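Monosaccharide ABC transporter substrate-binding protein, CUT2 family (Bradyrhizobium sp., PDB 4YHS) probably captures a monosaccharide in the periplasm and delivers it to a CUT2-family ABC transporter for uptake. Local coordinates at residues K178-A181 / G182-E185. Residues are numbered along the deposited sequence; the frame is centred on the assembly and turned at random.
Sequences KHPA and GTPE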
ATOM      1  N   LYS A 178     -10.933  14.152 -15.543  1.00 32.23           N
ATOM      2  CA  LYS A 178     -11.685  13.712 -16.720  1.00 27.46           C
ATOM      3  C   LYS A 178     -13.064  14.369 -16.819  1.00 26.96           C
ATOM      4  O   LYS A 178     -13.657  14.431 -17.900  1.00 28.20           O
ATOM      5  CB  LYS A 178     -11.839  12.179 -16.710  1.00 29.88           C
ATOM      6  CG  LYS A 178     -10.505  11.460 -16.809  1.00 29.85           C
ATOM      7  CD  LYS A 178     -10.550   9.975 -16.402  1.00 34.50           C
ATOM      8  CE  LYS A 178     -11.170   9.107 -17.467  1.00 49.91           C
ATOM      9  NZ  LYS A 178     -10.254   8.907 -18.624  1.00 54.67           N
ATOM     10  N   HIS A 179     -13.570  14.864 -15.698  1.00 23.15           N
ATOM     11  CA  HIS A 179     -14.920  15.418 -15.648  1.00 25.24           C
ATOM     12  C   HIS A 179     -14.989  16.721 -14.848  1.00 38.45           C
ATOM     13  O   HIS A 179     -15.648  16.801 -13.808  1.00 33.84           O
ATOM     14  CB  HIS A 179     -15.868  14.373 -15.079  1.00 21.63           C
ATOM     15  CG  HIS A 179     -15.889  13.105 -15.879  1.00 25.60           C
ATOM     16  ND1 HIS A 179     -16.581  12.993 -17.067  1.00 23.77           N
ATOM     17  CD2 HIS A 179     -15.287  11.910 -15.673  1.00 27.96           C
ATOM     18  CE1 HIS A 179     -16.407  11.774 -17.554  1.00 26.05           C
ATOM     19  NE2 HIS A 179     -15.628  11.101 -16.733  1.00 23.43           N
ATOM     20  N   PRO A 180     -14.324  17.761 -15.364  1.00 35.93           N
ATOM     21  CA  PRO A 180     -14.214  19.029 -14.647  1.00 37.27           C
ATOM     22  C   PRO A 180     -15.542  19.746 -14.493  1.00 24.92           C
ATOM     23  O   PRO A 180     -16.532  19.442 -15.181  1.00 28.15           O
ATOM     24  CB  PRO A 180     -13.253  19.849 -15.524  1.00 32.16           C
ATOM     25  CG  PRO A 180     -13.309  19.221 -16.856  1.00 40.84           C
ATOM     26  CD  PRO A 180     -13.587  17.776 -16.637  1.00 34.96           C
ATOM     27  N   ALA A 181     -15.548  20.717 -13.592  1.00 33.27           N
ATOM     28  CA  ALA A 181     -16.707  21.562 -13.379  1.00 39.95           C
ATOM     29  C   ALA A 181     -17.149  22.183 -14.697  1.00 44.77           C
ATOM     30  O   ALA A 181     -16.319  22.627 -15.489  1.00 51.05           O
ATOM     31  CB  ALA A 181     -16.391  22.628 -12.360  1.00 38.45           C
ATOM     32  N   GLY A 182     -18.455  22.174 -14.937  1.00 43.73           N
ATOM     33  CA  GLY A 182     -19.009  22.734 -16.154  1.00 35.87           C
ATOM     34  C   GLY A 182     -19.261  21.720 -17.253  1.00 39.72           C
ATOM     35  O   GLY A 182     -19.953  22.028 -18.229  1.00 42.95           O
ATOM     36  N   THR A 183     -18.688  20.525 -17.124  1.00 37.18           N
ATOM     37  CA  THR A 183     -18.967  19.456 -18.076  1.00 40.46           C
ATOM     38  C   THR A 183     -20.127  18.610 -17.538  1.00 38.75           C
ATOM     39  O   THR A 183     -20.527  18.765 -16.381  1.00 41.22           O
ATOM     40  CB  THR A 183     -17.722  18.594 -18.344  1.00 29.09           C
ATOM     41  OG1 THR A 183     -17.397  17.811 -17.188  1.00 29.53           O
ATOM     42  CG2 THR A 183     -16.525  19.488 -18.707  1.00 35.65           C
ATOM     43  N   PRO A 184     -20.688  17.728 -18.381  1.00 38.91           N
ATOM     44  CA  PRO A 184     -21.913  17.018 -17.989  1.00 32.18           C
ATOM     45  C   PRO A 184     -21.760  16.183 -16.717  1.00 25.69           C
ATOM     46  O   PRO A 184     -20.718  15.583 -16.520  1.00 28.52           O
ATOM     47  CB  PRO A 184     -22.191  16.103 -19.187  1.00 33.68           C
ATOM     48  CG  PRO A 184     -21.448  16.704 -20.328  1.00 40.58           C
ATOM     49  CD  PRO A 184     -20.225  17.320 -19.720  1.00 39.71           C
ATOM     50  N   GLU A 185     -22.794  16.140 -15.883  1.00 28.61           N
ATOM     51  CA  GLU A 185     -22.757  15.344 -14.652  1.00 25.27           C
ATOM     52  C   GLU A 185     -22.589  13.861 -15.003  1.00 27.15           C
ATOM     53  O   GLU A 185     -23.237  13.373 -15.930  1.00 30.79           O
ATOM     54  CB  GLU A 185     -24.037  15.562 -13.818  1.00 35.05           C
ATOM     55  CG  GLU A 185     -24.147  14.628 -12.591  1.00 33.90           C
ATOM     56  CD  GLU A 185     -25.251  15.033 -11.606  1.00 43.02           C
ATOM     57  OE1 GLU A 185     -25.897  16.065 -11.841  1.00 36.29           O
ATOM     58  OE2 GLU A 185     -25.472  14.322 -10.590  1.00 30.79           O
TER
HETATM   59  O   HOH W   1     -18.362  15.306 -17.611  1.00 30.21           O
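Thr-183 folds back on Pro-180 in a type II beta turn, Pro-180 to Thr-183, on the surface loop that links helix 164-178 to strand 186-191 of the parallel sheet of one lobe of this periplasmic binding protein. Two donors of the same residue grip the carbonyl oxygen of Pro-180. The backbone N of Thr-183 closes the turn, 3.1 Å from Pro-180 O with an N-H...O angle of 160°. The hydroxyl comes closer: OG1 of Thr-183 donates to Pro-180 O over 2.7 Å, in the carbonyl plane and on a lone pair, whereas the amide N lies tilted 28° from that plane. The hydroxyl reaches inward because chi1 of 70° sets OG1 between the backbone N and the carbonyl carbon. The same rotation leaves the methyl beside the backbone N, where CG2 of Thr-183 rests 3.7 Å from CG of the Pro-180 ring, the two side chains crossing at about a right angle. Gly-182 occupies the third turn position with positive phi, where a CB would collide with Ala-181 O. Between the turn and His-179, a water donates to both Thr-183 OG1 and Pro-184 O, so the threonine hydroxyl is donor to the turn and acceptor from the water. A valine in place of Thr-183 would probably leave Pro-180 O with the backbone N as its one donor from this residue, and the water without one of its acceptors. His-179, the first residue past the helix, has its NE2 hydrogen-bonded to the hydroxyl of Tyr-247, which helps fix the ring's rotation. At the other nitrogen, ND1 of His-179 is hydrogen-bonded to the same water, its oxygen 3.0 Å away in the plane of the imidazole.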